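Local coordinates for protein 2,3,4,5-tetrahydropyridine-2,6-dicarboxylate N-succinyltransferase (PDB 2RIJ) that probably catalyses succinyl transfer from succinyl-CoA to tetrahydrodipicolinate, opening the ring to N-succinyl-L-2-amino-6-oxopimelate on the diaminopimelate route to lysine, at residues 147-152 with 226-231; 246-251 with 262-267. One frame throughout, in Å; residues are numbered along the deposited sequence. Where two conformers were deposited one is given.

Interaction 1 of 2, residues 147-152 with 226-231; sequences LLSTKK and VRMGAS
Ser-149 and Ser-231 bring the two backbones to within 4.7 Å at their CA atoms, where the last turn of a helix, closed by a Schellman motif at Lys-151, meets the type II turn of Arg-227 to Ala-230. The hydroxyl of Ser-149 carries the contact. With OG anti to its own carbonyl carbon (chi1 -65°), it donates to Ala-230 O at 2.6 Å, lying 20° from the plane of that carbonyl. The same OG receives a weak, bent bond from Gly-229 N at 2.9 Å, so one hydroxyl links an N-H inside the turn to the carbonyl at its exit. CA of Ser-149 adds a CH...O contact to Ala-230 O, and the selenium of Met-228, a selenomethionine, lies 3.9 Å from Ser-149 OG. Next to this, CB of Leu-148 rests 3.7 Å from Gly-229 O. Beyond the turn, Ser-231 OG lies 3.4 Å from CG of Lys-151 and donates to a water, which in turn donates to Leu-148 O; the water thus bridges helix end and loop. Lys-151 directs its ammonium elsewhere, to a salt bridge with Glu-215 and to Leu-232 O. The contact is buried between the end of helix 138-149 and the loop joining strands 219-220 and 237-238; from the loop, Ala-230 packs on Val-245 of strand 244-245, while Ser-149 touches Ile-212.

Interaction 2 of 2, residues 246-251 with 262-267; sequences NFNAGT and SSSAIV
In Ser-263, in the one of its two conformers described here, OG stands anti to the carbonyl carbon (chi1 -80°), which brings it to Phe-247 O; in Phe-247, CG sits between the backbone N and the carbonyl carbon (chi1 77°), which sets CG, and with it the ring, on the side where that hydroxyl lies. Ser-263 OG donates to Phe-247 O at 2.6 Å, tilted 17° from the carbonyl plane. It also lies over one face of the phenyl ring, 3.6 Å above the plane and displaced toward the rim. The same OG sits over the flat face of the Asn-246 amide, 3.2 Å from CG. The amide's OD1 accepts the N-H of Phe-247 and a further bond from Arg-227, which helps to fix the amide, while a water accepts from Ser-263 N and, weakly, from Asn-246 ND2. One residue on, Ser-264 N reaches Asn-248 O from well above the carbonyl plane, at 2.8 Å. CB of Ala-249 presses against Ser-262 O at 3.2 Å. The backbones then run into parallel pairing: Gly-250 N donates to Ala-265 O, and Val-267 N donates to Gly-250 O at 2.9 Å, with CH...O contacts alongside. Thr-251 and Val-267 point to the same face of the sheet; the Thr-251 hydroxyl bonds Thr-236 and Ala-233 N. Short parallel strands stacked coil upon coil, with a type II turn at the corner Ser-262 to Ala-265, are characteristic of the left-handed parallel beta-helix of hexapeptide-repeat acyltransferases.

Interactions 1 and 2 are consecutive along the chain and meet directly through the turn at 226-231 and the corner at 246-251, where Gly-229 O faces Asn-248 N at 2.9 Å and CB of Ala-230 packs on Asn-246 O. Interaction 1 is the more deeply buried and joins unlike elements, a helix end of the N-terminal region and a loop at the start of the beta-helix, by side-chain and water-mediated chemistry. Interaction 2, only partly buried, joins like elements, adjacent coils of the beta-helix, with predominantly main-chain bonding. Segments 226-231, 246-251 and 262-267 thus follow one another in a stack, against whose first member the helix end is set.

Interaction 1 of 2, residues 147-152 with 226-231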
ATOM      1  N   LEU A 147     -34.049 -28.788 -26.704  1.00 21.00           N
ATOM      2  CA  LEU A 147     -33.296 -28.227 -27.844  1.00 21.71           C
ATOM      3  C   LEU A 147     -31.902 -27.744 -27.410  1.00 21.60           C
ATOM      4  O   LEU A 147     -30.903 -28.013 -28.084  1.00 22.16           O
ATOM      5  CB  LEU A 147     -34.071 -27.098 -28.526  1.00 23.87           C
ATOM      6  CG  LEU A 147     -35.244 -27.511 -29.389  1.00 25.27           C
ATOM      7  CD1 LEU A 147     -36.107 -26.248 -29.788  1.00 20.43           C
ATOM      8  CD2 LEU A 147     -34.750 -28.288 -30.632  1.00 20.27           C
ATOM      9  N   LEU A 148     -31.845 -27.135 -26.222  1.00 19.86           N
ATOM     10  CA  LEU A 148     -30.580 -26.683 -25.596  1.00 20.58           C
ATOM     11  C   LEU A 148     -29.725 -27.866 -25.149  1.00 21.52           C
ATOM     12  O   LEU A 148     -28.586 -27.972 -25.566  1.00 20.83           O
ATOM     13  CB  LEU A 148     -30.852 -25.713 -24.449  1.00 20.98           C
ATOM     14  CG  LEU A 148     -31.368 -24.315 -24.838  1.00 20.92           C
ATOM     15  CD1 LEU A 148     -32.093 -23.671 -23.653  1.00 23.13           C
ATOM     16  CD2 LEU A 148     -30.214 -23.470 -25.395  1.00 18.87           C
ATOM     17  N   SER A 149     -30.269 -28.761 -24.329  1.00 22.65           N
ATOM     18  CA  SER A 149     -29.454 -29.847 -23.741  1.00 21.51           C
ATOM     19  C   SER A 149     -28.964 -30.926 -24.729  1.00 24.21           C
ATOM     20  O   SER A 149     -27.909 -31.511 -24.505  1.00 21.69           O
ATOM     21  CB  SER A 149     -30.150 -30.445 -22.535  1.00 22.81           C
ATOM     22  OG  SER A 149     -30.241 -29.459 -21.523  1.00 20.28           O
ATOM     23  N   THR A 150     -29.709 -31.119 -25.830  1.00 22.80           N
ATOM     24  CA  THR A 150     -29.308 -31.997 -26.927  1.00 21.91           C
ATOM     25  C   THR A 150     -28.379 -31.273 -27.906  1.00 22.92           C
ATOM     26  O   THR A 150     -27.888 -31.878 -28.829  1.00 21.89           O
ATOM     27  CB  THR A 150     -30.547 -32.508 -27.735  1.00 23.82           C
ATOM     28  OG1 THR A 150     -31.183 -31.392 -28.405  1.00 24.85           O
ATOM     29  CG2 THR A 150     -31.571 -33.272 -26.828  1.00 22.83           C
ATOM     30  N   LYS A 151     -28.173 -29.966 -27.713  1.00 22.79           N
ATOM     31  CA  LYS A 151     -27.335 -29.120 -28.521  1.00 23.54           C
ATOM     32  C   LYS A 151     -27.834 -29.005 -29.968  1.00 24.86           C
ATOM     33  O   LYS A 151     -27.044 -28.753 -30.859  1.00 24.93           O
ATOM     34  CB  LYS A 151     -25.862 -29.553 -28.443  1.00 23.57           C
ATOM     35  CG  LYS A 151     -25.319 -29.569 -27.027  1.00 26.12           C
ATOM     36  CD  LYS A 151     -23.784 -29.782 -26.941  1.00 25.03           C
ATOM     37  CE  LYS A 151     -23.367 -31.195 -27.204  1.00 28.07           C
ATOM     38  NZ  LYS A 151     -23.713 -32.132 -26.173  1.00 19.76           N
ATOM     39  N   LYS A 152     -29.147 -29.132 -30.185  1.00 24.61           N
ATOM     40  CA  LYS A 152     -29.724 -28.874 -31.536  1.00 25.43           C
ATOM     41  C   LYS A 152     -29.664 -27.386 -31.865  1.00 24.99           C
ATOM     42  O   LYS A 152     -29.632 -27.006 -33.030  1.00 28.81           O
ATOM     43  CB  LYS A 152     -31.183 -29.352 -31.624  1.00 26.93           C
ATOM     44  CG  LYS A 152     -31.391 -30.853 -31.507  1.00 28.84           C
ATOM     45  CD  LYS A 152     -31.370 -31.505 -32.845  1.00 36.84           C
ATOM     46  CE  LYS A 152     -31.608 -32.988 -32.763  1.00 36.04           C
ATOM     47  NZ  LYS A 152     -31.425 -33.522 -34.144  1.00 38.18           N
ATOM     48  N   VAL A 226     -26.081 -30.496 -12.556  1.00 20.04           N
ATOM     49  CA  VAL A 226     -26.437 -30.096 -13.931  1.00 20.09           C
ATOM     50  C   VAL A 226     -27.941 -30.055 -14.089  1.00 19.57           C
ATOM     51  O   VAL A 226     -28.625 -31.092 -14.140  1.00 21.57           O
ATOM     52  CB  VAL A 226     -25.758 -30.988 -14.989  1.00 18.50           C
ATOM     53  CG1 VAL A 226     -26.017 -30.448 -16.435  1.00 16.32           C
ATOM     54  CG2 VAL A 226     -24.247 -31.098 -14.723  1.00 20.07           C
ATOM     55  N   ARG A 227     -28.468 -28.839 -14.174  1.00 21.78           N
ATOM     56  CA  ARG A 227     -29.881 -28.652 -14.399  1.00 21.38           C
ATOM     57  C   ARG A 227     -30.273 -28.963 -15.847  1.00 20.64           C
ATOM     58  O   ARG A 227     -29.484 -28.780 -16.793  1.00 23.15           O
ATOM     59  CB  ARG A 227     -30.256 -27.239 -14.022  1.00 21.65           C
ATOM     60  CG  ARG A 227     -31.629 -27.079 -13.393  1.00 23.22           C
ATOM     61  CD  ARG A 227     -31.767 -25.628 -13.014  1.00 27.34           C
ATOM     62  NE  ARG A 227     -32.881 -25.366 -12.111  1.00 22.43           N
ATOM     63  CZ  ARG A 227     -33.229 -24.168 -11.699  1.00 28.72           C
ATOM     64  NH1 ARG A 227     -32.554 -23.132 -12.114  1.00 25.06           N
ATOM     65  NH2 ARG A 227     -34.242 -23.991 -10.867  1.00 24.39           N
HETATM   66  N   MSE A 228     -31.493 -29.469 -16.024  1.00 20.79           N
HETATM   67  CA  MSE A 228     -32.059 -29.579 -17.375  1.00 20.24           C
HETATM   68  C   MSE A 228     -32.070 -28.209 -18.095  1.00 20.08           C
HETATM   69  O   MSE A 228     -32.357 -27.185 -17.487  1.00 20.09           O
HETATM   70  CB  MSE A 228     -33.454 -30.222 -17.301  1.00 23.02           C
HETATM   71  CG  MSE A 228     -34.110 -30.502 -18.650  1.00 21.57           C
HETATM   72 SE   MSE A 228     -32.964 -31.568 -19.801  0.75 26.79          SE
HETATM   73  CE  MSE A 228     -34.258 -31.710 -21.291  1.00 20.96           C
ATOM     74  N   GLY A 229     -31.709 -28.207 -19.382  1.00 20.75           N
ATOM     75  CA  GLY A 229     -31.430 -26.999 -20.125  1.00 22.92           C
ATOM     76  C   GLY A 229     -29.951 -26.576 -20.214  1.00 18.10           C
ATOM     77  O   GLY A 229     -29.648 -25.653 -20.936  1.00 21.09           O
ATOM     78  N   ALA A 230     -29.068 -27.191 -19.415  1.00 19.18           N
ATOM     79  CA  ALA A 230     -27.640 -27.015 -19.532  1.00 19.73           C
ATOM     80  C   ALA A 230     -27.179 -27.609 -20.872  1.00 20.53           C
ATOM     81  O   ALA A 230     -27.784 -28.551 -21.410  1.00 20.88           O
ATOM     82  CB  ALA A 230     -26.880 -27.669 -18.312  1.00 17.01           C
ATOM     83  N   SER A 231     -26.094 -27.056 -21.393  1.00 20.42           N
ATOM     84  CA  SER A 231     -25.491 -27.511 -22.637  1.00 18.84           C
ATOM     85  C   SER A 231     -24.005 -27.794 -22.418  1.00 21.44           C
ATOM     86  O   SER A 231     -23.224 -26.883 -22.162  1.00 24.95           O
ATOM     87  CB  SER A 231     -25.706 -26.466 -23.717  1.00 22.54           C
ATOM     88  OG  SER A 231     -25.154 -26.881 -24.941  1.00 23.80           O
TER
HETATM   89  O   HOH W   1     -26.994 -25.909 -26.599  1.00 20.74           O

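Interaction 2 of 2, residues 246-251 with 262-267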
ATOM      1  N   ASN A 246     -26.247 -24.314 -14.605  1.00 21.11           N
ATOM      2  CA  ASN A 246     -27.650 -23.969 -14.625  1.00 21.54           C
ATOM      3  C   ASN A 246     -28.224 -24.102 -16.056  1.00 22.27           C
ATOM      4  O   ASN A 246     -27.515 -24.421 -17.048  1.00 21.99           O
ATOM      5  CB  ASN A 246     -27.805 -22.548 -14.090  1.00 19.35           C
ATOM      6  CG  ASN A 246     -29.152 -22.289 -13.403  1.00 24.15           C
ATOM      7  OD1 ASN A 246     -30.127 -22.959 -13.654  1.00 26.78           O
ATOM      8  ND2 ASN A 246     -29.166 -21.343 -12.472  1.00 24.13           N
ATOM      9  N   PHE A 247     -29.530 -23.924 -16.178  1.00 23.24           N
ATOM     10  CA  PHE A 247     -30.136 -23.979 -17.502  1.00 24.19           C
ATOM     11  C   PHE A 247     -29.679 -22.803 -18.353  1.00 21.59           C
ATOM     12  O   PHE A 247     -29.306 -21.724 -17.812  1.00 21.28           O
ATOM     13  CB  PHE A 247     -31.666 -24.044 -17.412  1.00 25.14           C
ATOM     14  CG  PHE A 247     -32.307 -22.762 -17.097  1.00 23.80           C
ATOM     15  CD1 PHE A 247     -32.540 -22.408 -15.804  1.00 27.46           C
ATOM     16  CD2 PHE A 247     -32.717 -21.913 -18.109  1.00 31.68           C
ATOM     17  CE1 PHE A 247     -33.167 -21.219 -15.500  1.00 30.93           C
ATOM     18  CE2 PHE A 247     -33.365 -20.730 -17.815  1.00 35.32           C
ATOM     19  CZ  PHE A 247     -33.566 -20.378 -16.517  1.00 31.74           C
ATOM     20  N   ASN A 248     -29.660 -23.028 -19.674  1.00 23.27           N
ATOM     21  CA  ASN A 248     -29.152 -22.052 -20.656  1.00 23.79           C
ATOM     22  C   ASN A 248     -27.715 -21.572 -20.278  1.00 25.47           C
ATOM     23  O   ASN A 248     -27.374 -20.395 -20.431  1.00 23.05           O
ATOM     24  CB  ASN A 248     -30.131 -20.867 -20.725  1.00 24.64           C
ATOM     25  CG  ASN A 248     -29.969 -20.038 -21.956  1.00 27.32           C
ATOM     26  OD1 ASN A 248     -29.690 -20.543 -23.059  1.00 23.23           O
ATOM     27  ND2 ASN A 248     -30.144 -18.725 -21.782  1.00 25.29           N
ATOM     28  N   ALA A 249     -26.900 -22.515 -19.803  1.00 22.38           N
ATOM     29  CA  ALA A 249     -25.506 -22.305 -19.470  1.00 21.12           C
ATOM     30  C   ALA A 249     -24.727 -23.530 -19.884  1.00 21.66           C
ATOM     31  O   ALA A 249     -25.284 -24.622 -19.999  1.00 20.81           O
ATOM     32  CB  ALA A 249     -25.306 -22.074 -17.925  1.00 17.33           C
ATOM     33  N   GLY A 250     -23.433 -23.354 -20.084  1.00 21.83           N
ATOM     34  CA  GLY A 250     -22.531 -24.478 -20.257  1.00 22.38           C
ATOM     35  C   GLY A 250     -21.255 -24.171 -21.001  1.00 22.63           C
ATOM     36  O   GLY A 250     -20.665 -23.092 -20.850  1.00 21.11           O
ATOM     37  N   THR A 251     -20.844 -25.148 -21.806  1.00 21.68           N
ATOM     38  CA  THR A 251     -19.526 -25.197 -22.385  1.00 19.96           C
ATOM     39  C   THR A 251     -19.687 -25.362 -23.891  1.00 20.80           C
ATOM     40  O   THR A 251     -20.594 -26.051 -24.353  1.00 22.70           O
ATOM     41  CB  THR A 251     -18.661 -26.358 -21.819  1.00 17.07           C
ATOM     42  OG1 THR A 251     -19.247 -27.633 -22.124  1.00 20.38           O
ATOM     43  CG2 THR A 251     -18.510 -26.216 -20.278  1.00 21.83           C
ATOM     44  N   SER A 262     -23.409 -19.888 -13.994  1.00 20.73           N
ATOM     45  CA  SER A 262     -24.780 -19.320 -13.923  1.00 21.63           C
ATOM     46  C   SER A 262     -25.475 -19.298 -15.267  1.00 20.11           C
ATOM     47  O   SER A 262     -24.861 -19.344 -16.333  1.00 20.71           O
ATOM     48  CB  SER A 262     -24.743 -17.866 -13.389  1.00 24.52           C
ATOM     49  OG  SER A 262     -24.253 -17.811 -12.053  1.00 30.84           O
ATOM     50  N   SER A 263     -26.799 -19.213 -15.227  1.00 20.47           N
ATOM     51  CA  SER A 263     -27.595 -19.128 -16.445  0.50 21.59           C
ATOM     52  C   SER A 263     -27.110 -17.983 -17.305  1.00 21.76           C
ATOM     53  O   SER A 263     -26.786 -16.907 -16.795  1.00 24.44           O
ATOM     54  CB  SER A 263     -29.088 -18.956 -16.091  0.50 23.27           C
ATOM     55  OG  SER A 263     -29.649 -20.202 -15.754  0.50 18.51           O
ATOM     56  N   SER A 264     -27.041 -18.235 -18.618  1.00 24.23           N
ATOM     57  CA  SER A 264     -26.562 -17.346 -19.654  1.00 25.19           C
ATOM     58  C   SER A 264     -25.047 -17.339 -19.829  1.00 25.39           C
ATOM     59  O   SER A 264     -24.587 -16.799 -20.796  1.00 24.85           O
ATOM     60  CB  SER A 264     -27.074 -15.909 -19.515  1.00 27.52           C
ATOM     61  OG  SER A 264     -28.441 -15.913 -19.747  1.00 29.67           O
ATOM     62  N   ALA A 265     -24.313 -17.972 -18.929  1.00 22.41           N
ATOM     63  CA  ALA A 265     -22.830 -17.998 -19.019  1.00 21.81           C
ATOM     64  C   ALA A 265     -22.406 -19.136 -19.929  1.00 21.60           C
ATOM     65  O   ALA A 265     -22.999 -20.247 -19.880  1.00 20.97           O
ATOM     66  CB  ALA A 265     -22.191 -18.117 -17.627  1.00 20.24           C
ATOM     67  N   ILE A 266     -21.403 -18.853 -20.760  1.00 21.03           N
ATOM     68  CA  ILE A 266     -20.824 -19.786 -21.710  1.00 25.20           C
ATOM     69  C   ILE A 266     -19.326 -19.811 -21.522  1.00 22.97           C
ATOM     70  O   ILE A 266     -18.686 -18.753 -21.410  1.00 23.00           O
ATOM     71  CB  ILE A 266     -21.128 -19.408 -23.200  1.00 25.97           C
ATOM     72  CG1 ILE A 266     -22.650 -19.379 -23.463  1.00 28.65           C
ATOM     73  CG2 ILE A 266     -20.483 -20.417 -24.144  1.00 30.12           C
ATOM     74  CD1 ILE A 266     -23.039 -18.757 -24.832  1.00 28.69           C
ATOM     75  N   VAL A 267     -18.788 -21.026 -21.453  1.00 22.66           N
ATOM     76  CA  VAL A 267     -17.361 -21.274 -21.250  1.00 22.47           C
ATOM     77  C   VAL A 267     -16.801 -21.978 -22.498  1.00 21.42           C
ATOM     78  O   VAL A 267     -17.310 -22.997 -22.919  1.00 19.07           O
ATOM     79  CB  VAL A 267     -17.127 -22.088 -19.965  1.00 23.24           C
ATOM     80  CG1 VAL A 267     -15.649 -22.389 -19.731  1.00 18.65           C
ATOM     81  CG2 VAL A 267     -17.757 -21.356 -18.743  1.00 24.06           C
TER
HETATM   82  O   HOH W   2     -28.126 -18.161 -12.652  1.00 36.18           O